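Local structure of transcriptional regulator AefR (Pseudomonas syringae pv. tomato, 3CDL) at residues I114-P117 / E118-Q121; A167-P170 / Q171-N175. The protein probably binds cis-regulatory DNA through a helix-turn-helix motif and regulates transcription, as a member of the TetR family. All coordinates share one frame; numbering follows the deposited sequence.

Interaction 1 of 2, residues I114-P117 / E118-Q121; sequences IHSP and ERAQ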
ATOM      1  N   ILE B 114      10.290  -1.935   4.333  1.00 44.64           N
ATOM      2  CA  ILE B 114      10.318  -1.631   2.886  1.00 45.03           C
ATOM      3  C   ILE B 114      11.680  -1.866   2.217  1.00 45.37           C
ATOM      4  O   ILE B 114      11.768  -2.592   1.199  1.00 44.90           O
ATOM      5  CB  ILE B 114       9.717  -0.220   2.546  1.00 45.29           C
ATOM      6  CG1 ILE B 114       9.623  -0.003   1.023  1.00 45.41           C
ATOM      7  CG2 ILE B 114      10.469   0.917   3.265  1.00 44.99           C
ATOM      8  CD1 ILE B 114       8.430   0.867   0.582  1.00 43.78           C
ATOM      9  N   HIS B 115      12.732  -1.290   2.798  1.00 45.37           N
ATOM     10  CA  HIS B 115      14.092  -1.489   2.264  1.00 45.90           C
ATOM     11  C   HIS B 115      14.963  -2.421   3.109  1.00 45.77           C
ATOM     12  O   HIS B 115      16.166  -2.276   3.139  1.00 45.87           O
ATOM     13  CB  HIS B 115      14.787  -0.138   1.985  1.00 45.20           C
ATOM     14  CG  HIS B 115      14.157   0.618   0.858  1.00 44.91           C
ATOM     15  ND1 HIS B 115      14.340   0.271  -0.469  1.00 43.62           N
ATOM     16  CD2 HIS B 115      13.305   1.672   0.860  1.00 42.64           C
ATOM     17  CE1 HIS B 115      13.645   1.091  -1.234  1.00 43.68           C
ATOM     18  NE2 HIS B 115      13.001   1.949  -0.452  1.00 45.45           N
ATOM     19  N   SER B 116      14.335  -3.368   3.792  1.00 46.11           N
ATOM     20  CA  SER B 116      15.027  -4.294   4.679  1.00 46.42           C
ATOM     21  C   SER B 116      14.589  -5.729   4.406  1.00 46.96           C
ATOM     22  O   SER B 116      13.576  -6.187   4.957  1.00 47.00           O
ATOM     23  CB  SER B 116      14.733  -3.963   6.132  1.00 46.52           C
ATOM     24  OG  SER B 116      14.979  -5.107   6.941  1.00 46.96           O
ATOM     25  N   PRO B 117      15.371  -6.451   3.586  1.00 47.08           N
ATOM     26  CA  PRO B 117      15.092  -7.825   3.185  1.00 47.51           C
ATOM     27  C   PRO B 117      14.778  -8.768   4.356  1.00 47.84           C
ATOM     28  O   PRO B 117      13.764  -9.436   4.320  1.00 47.89           O
ATOM     29  CB  PRO B 117      16.389  -8.246   2.480  1.00 47.63           C
ATOM     30  CG  PRO B 117      16.969  -6.970   1.969  1.00 46.61           C
ATOM     31  CD  PRO B 117      16.635  -5.953   3.004  1.00 47.07           C
ATOM     32  N   GLU B 118      15.641  -8.813   5.369  1.00 48.63           N
ATOM     33  CA  GLU B 118      15.462  -9.656   6.571  1.00 49.54           C
ATOM     34  C   GLU B 118      14.181  -9.368   7.327  1.00 49.61           C
ATOM     35  O   GLU B 118      13.590 -10.250   7.941  1.00 49.73           O
ATOM     36  CB  GLU B 118      16.632  -9.430   7.532  1.00 49.89           C
ATOM     37  CG  GLU B 118      16.429  -9.920   8.980  1.00 50.13           C
ATOM     38  CD  GLU B 118      17.751 -10.122   9.715  1.00 50.48           C
ATOM     39  OE1 GLU B 118      17.931  -9.496  10.789  1.00 52.28           O
ATOM     40  OE2 GLU B 118      18.610 -10.896   9.217  1.00 49.41           O
ATOM     41  N   ARG B 119      13.786  -8.110   7.311  1.00 49.82           N
ATOM     42  CA  ARG B 119      12.621  -7.671   8.013  1.00 50.28           C
ATOM     43  C   ARG B 119      11.406  -7.998   7.129  1.00 51.14           C
ATOM     44  O   ARG B 119      10.315  -8.287   7.637  1.00 51.34           O
ATOM     45  CB  ARG B 119      12.756  -6.180   8.252  1.00 50.09           C
ATOM     46  CG  ARG B 119      12.282  -5.663   9.586  1.00 50.19           C
ATOM     47  CD  ARG B 119      13.290  -5.693  10.727  1.00 48.95           C
ATOM     48  NE  ARG B 119      14.564  -4.997  10.490  1.00 52.73           N
ATOM     49  CZ  ARG B 119      14.687  -3.742  10.060  1.00 50.70           C
ATOM     50  NH1 ARG B 119      13.604  -3.042   9.781  1.00 50.60           N
ATOM     51  NH2 ARG B 119      15.884  -3.202   9.878  1.00 47.50           N
ATOM     52  N   ALA B 120      11.600  -7.967   5.808  1.00 51.52           N
ATOM     53  CA  ALA B 120      10.552  -8.370   4.870  1.00 52.25           C
ATOM     54  C   ALA B 120      10.216  -9.845   5.053  1.00 52.59           C
ATOM     55  O   ALA B 120       9.061 -10.214   5.079  1.00 52.34           O
ATOM     56  CB  ALA B 120      10.967  -8.099   3.451  1.00 51.99           C
ATOM     57  N   GLN B 121      11.228 -10.677   5.223  1.00 54.07           N
ATOM     58  CA  GLN B 121      11.001 -12.106   5.404  1.00 55.78           C
ATOM     59  C   GLN B 121      10.385 -12.506   6.751  1.00 57.35           C
ATOM     60  O   GLN B 121       9.884 -13.614   6.889  1.00 57.41           O
ATOM     61  CB  GLN B 121      12.273 -12.902   5.109  1.00 55.46           C
ATOM     62  CG  GLN B 121      13.272 -12.987   6.230  1.00 55.05           C
ATOM     63  CD  GLN B 121      14.522 -13.758   5.821  1.00 55.28           C
ATOM     64  OE1 GLN B 121      15.493 -13.839   6.572  1.00 55.14           O
ATOM     65  NE2 GLN B 121      14.506 -14.311   4.620  1.00 53.84           N
TER
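Ser116 O takes two backbone N-H groups from the first turn of helix 117-125. The stronger bond runs from Ala120 N to Ser116 O, 2.8 Å; the second, from Arg119 N, is weak. One residue on, Gln121 N reaches Pro117 O at 3.0 Å, and the regular helical pattern is under way. Ser116 holds the N-cap position. Its OG lies anti to its own backbone N (chi1 159°), which swings the hydroxyl back over the helix start, where Ser116 OG accepts from Arg119 N at 3.3 Å; the place of this oxygen in the model is less sure, so the length of that capping bond is approximate. Serine suits the post because the N-H groups of a first turn lack the carbonyl partner, four residues back, of a helix interior, and its short side chain can return to one of them, adding to the weak bond that Arg119 N makes with Ser116 O. Proline suits the next position, the first of the helix, where a missing N-H costs no helical bond and the ring already holds phi near its helical value. The Arg119 chain bends at chi2 (87°) and chi3 (56°), and its cation meets the ring of Phe57, from helix 53-64, in a cation-pi contact; Ser116 OG is modelled over one guanidinium face, a placement as doubtful as the oxygen itself. Ala120, small and buried, packs against Phe174 of the second subunit. The whole is a serine N-cap followed by proline at N1, the classic opening of an alpha-helix.

Interaction 2 of 2, residues A167-P170 / Q171-N175; sequences AFWP and QVTFN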
ATOM      1  N   ALA B 167      -8.377   4.446   3.491  1.00 46.42           N
ATOM      2  CA  ALA B 167      -8.208   4.674   4.907  1.00 46.05           C
ATOM      3  C   ALA B 167      -6.898   4.103   5.463  1.00 46.35           C
ATOM      4  O   ALA B 167      -6.655   4.142   6.682  1.00 47.20           O
ATOM      5  CB  ALA B 167      -9.410   4.139   5.658  1.00 45.72           C
ATOM      6  N   PHE B 168      -6.038   3.574   4.603  1.00 46.03           N
ATOM      7  CA  PHE B 168      -4.778   3.065   5.125  1.00 46.22           C
ATOM      8  C   PHE B 168      -3.569   3.574   4.351  1.00 46.78           C
ATOM      9  O   PHE B 168      -2.858   4.456   4.852  1.00 47.37           O
ATOM     10  CB  PHE B 168      -4.817   1.558   5.259  1.00 45.58           C
ATOM     11  CG  PHE B 168      -3.575   0.977   5.844  1.00 47.46           C
ATOM     12  CD1 PHE B 168      -3.342   1.033   7.231  1.00 48.97           C
ATOM     13  CD2 PHE B 168      -2.632   0.353   5.018  1.00 47.50           C
ATOM     14  CE1 PHE B 168      -2.183   0.493   7.784  1.00 48.48           C
ATOM     15  CE2 PHE B 168      -1.479  -0.180   5.547  1.00 48.45           C
ATOM     16  CZ  PHE B 168      -1.255  -0.122   6.946  1.00 48.32           C
ATOM     17  N   TRP B 169      -3.343   3.055   3.142  1.00 46.68           N
ATOM     18  CA  TRP B 169      -2.243   3.526   2.303  1.00 46.77           C
ATOM     19  C   TRP B 169      -2.060   5.051   2.147  1.00 47.21           C
ATOM     20  O   TRP B 169      -0.961   5.531   2.346  1.00 47.66           O
ATOM     21  CB  TRP B 169      -2.263   2.827   0.952  1.00 46.43           C
ATOM     22  CG  TRP B 169      -2.097   1.334   1.116  1.00 46.03           C
ATOM     23  CD1 TRP B 169      -3.008   0.361   0.797  1.00 46.82           C
ATOM     24  CD2 TRP B 169      -0.956   0.657   1.645  1.00 43.50           C
ATOM     25  NE1 TRP B 169      -2.495  -0.899   1.089  1.00 47.22           N
ATOM     26  CE2 TRP B 169      -1.240  -0.742   1.617  1.00 46.31           C
ATOM     27  CE3 TRP B 169       0.273   1.088   2.164  1.00 42.62           C
ATOM     28  CZ2 TRP B 169      -0.322  -1.710   2.068  1.00 45.92           C
ATOM     29  CZ3 TRP B 169       1.190   0.119   2.622  1.00 45.12           C
ATOM     30  CH2 TRP B 169       0.886  -1.258   2.560  1.00 45.54           C
ATOM     31  N   PRO B 170      -3.107   5.821   1.765  1.00 47.69           N
ATOM     32  CA  PRO B 170      -2.863   7.269   1.753  1.00 47.52           C
ATOM     33  C   PRO B 170      -2.268   7.818   3.041  1.00 47.76           C
ATOM     34  O   PRO B 170      -1.407   8.695   2.999  1.00 47.64           O
ATOM     35  CB  PRO B 170      -4.261   7.852   1.496  1.00 47.70           C
ATOM     36  CG  PRO B 170      -4.887   6.838   0.596  1.00 46.56           C
ATOM     37  CD  PRO B 170      -4.463   5.513   1.255  1.00 48.30           C
ATOM     38  N   GLN B 171      -2.707   7.287   4.175  1.00 47.96           N
ATOM     39  CA  GLN B 171      -2.281   7.817   5.453  1.00 48.01           C
ATOM     40  C   GLN B 171      -0.850   7.369   5.800  1.00 48.26           C
ATOM     41  O   GLN B 171      -0.046   8.142   6.356  1.00 46.81           O
ATOM     42  CB  GLN B 171      -3.269   7.411   6.556  1.00 47.76           C
ATOM     43  CG  GLN B 171      -4.612   8.120   6.482  1.00 47.25           C
ATOM     44  CD  GLN B 171      -5.540   7.549   5.403  1.00 45.83           C
ATOM     45  OE1 GLN B 171      -5.296   6.481   4.877  1.00 44.72           O
ATOM     46  NE2 GLN B 171      -6.601   8.281   5.074  1.00 44.26           N
ATOM     47  N   VAL B 172      -0.546   6.122   5.445  1.00 48.32           N
ATOM     48  CA  VAL B 172       0.733   5.514   5.753  1.00 48.60           C
ATOM     49  C   VAL B 172       1.780   6.061   4.793  1.00 50.22           C
ATOM     50  O   VAL B 172       2.913   6.300   5.174  1.00 51.11           O
ATOM     51  CB  VAL B 172       0.654   3.941   5.693  1.00 48.24           C
ATOM     52  CG1 VAL B 172       2.016   3.306   5.441  1.00 47.10           C
ATOM     53  CG2 VAL B 172       0.024   3.374   6.945  1.00 46.31           C
ATOM     54  N   THR B 173       1.412   6.286   3.544  1.00 51.89           N
ATOM     55  CA  THR B 173       2.423   6.629   2.542  1.00 53.69           C
ATOM     56  C   THR B 173       2.579   8.131   2.344  1.00 54.21           C
ATOM     57  O   THR B 173       3.681   8.611   2.115  1.00 54.13           O
ATOM     58  CB  THR B 173       2.207   5.878   1.186  1.00 53.45           C
ATOM     59  OG1 THR B 173       0.945   6.255   0.628  1.00 56.10           O
ATOM     60  CG2 THR B 173       2.163   4.394   1.412  1.00 53.30           C
ATOM     61  N   PHE B 174       1.486   8.872   2.452  1.00 55.69           N
ATOM     62  CA  PHE B 174       1.512  10.308   2.142  1.00 56.74           C
ATOM     63  C   PHE B 174       1.167  11.182   3.336  1.00 56.52           C
ATOM     64  O   PHE B 174       1.019  12.394   3.194  1.00 56.97           O
ATOM     65  CB  PHE B 174       0.545  10.622   0.982  1.00 57.44           C
ATOM     66  CG  PHE B 174       0.938   9.994  -0.333  1.00 59.65           C
ATOM     67  CD1 PHE B 174       2.117  10.379  -0.987  1.00 60.89           C
ATOM     68  CD2 PHE B 174       0.126   9.022  -0.933  1.00 62.02           C
ATOM     69  CE1 PHE B 174       2.488   9.797  -2.209  1.00 60.06           C
ATOM     70  CE2 PHE B 174       0.499   8.431  -2.157  1.00 61.46           C
ATOM     71  CZ  PHE B 174       1.682   8.826  -2.789  1.00 59.33           C
ATOM     72  N   ASN B 175       1.054  10.574   4.512  1.00 56.97           N
ATOM     73  CA  ASN B 175       0.412  11.224   5.671  1.00 56.81           C
ATOM     74  C   ASN B 175      -0.828  11.988   5.251  1.00 56.18           C
ATOM     75  O   ASN B 175      -0.909  13.206   5.406  1.00 56.24           O
ATOM     76  CB  ASN B 175       1.379  12.114   6.451  1.00 57.53           C
ATOM     77  CG  ASN B 175       1.893  11.448   7.723  1.00 58.91           C
ATOM     78  OD1 ASN B 175       2.971  10.845   7.733  1.00 59.63           O
ATOM     79  ND2 ASN B 175       1.115  11.547   8.800  1.00 60.26           N
TER
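Val172 lays its CG2 methyl over one face of the Phe168 ring, 3.9 Å from the centroid and 19° off the ring normal, a CH-pi contact. Phe168 has CG anti to its backbone N (chi1 -178°), which brings the ring alongside the helix start, within range of a residue one turn ahead. Trp169 also meets it: Phe168 CD2 sits above the centre of the indole, while Trp169 CE2 lies in plane at the edge of the phenyl ring. Phe168 is the N-cap of the short helix 169-174, whose first turn is closed by the bond from Val172 N to Phe168 O, 2.9 Å; Pro170, with no N-H to offer, fits that turn. Thr173 sets OG1 between its backbone N and carbonyl carbon (chi1 62°), turning the hydroxyl back so that Thr173 OG1 donates to Trp169 O at 2.7 Å from above the carbonyl plane, beside the bond from Thr173 N to the same oxygen. The beta-branch then sends Thr173 CG2 to the edge of the indole, 3.9 Å from Trp169 CE3. Gln171, its chain bent, folds its amide under the preceding turn, where NE2 donates to Phe166 O and Ala177 O, tying together the chain before and after the helix.

In the fold
Both interactions open a helix in the C-terminal part of the chain: interaction 1 starts helix 117-125, directly after helix 100-114, and interaction 2 starts the short helix 169-174. Their centres are 20 Å apart and their nearest atoms about 7 Å apart, without touching. Helix 100-114 links them, since it leads into interaction 1 and supplies Phe102, Leu103 and Ala106 to the side chains of interaction 2. Across the dimer they meet directly: Ala120 of interaction 1 packs on Phe174 of the second subunit, and Trp169 of interaction 2 stacks on Trp169 of that subunit. Interaction 1 alone also reaches, through Arg119, Phe57 in the N-terminal region that bears the predicted DNA-binding motif.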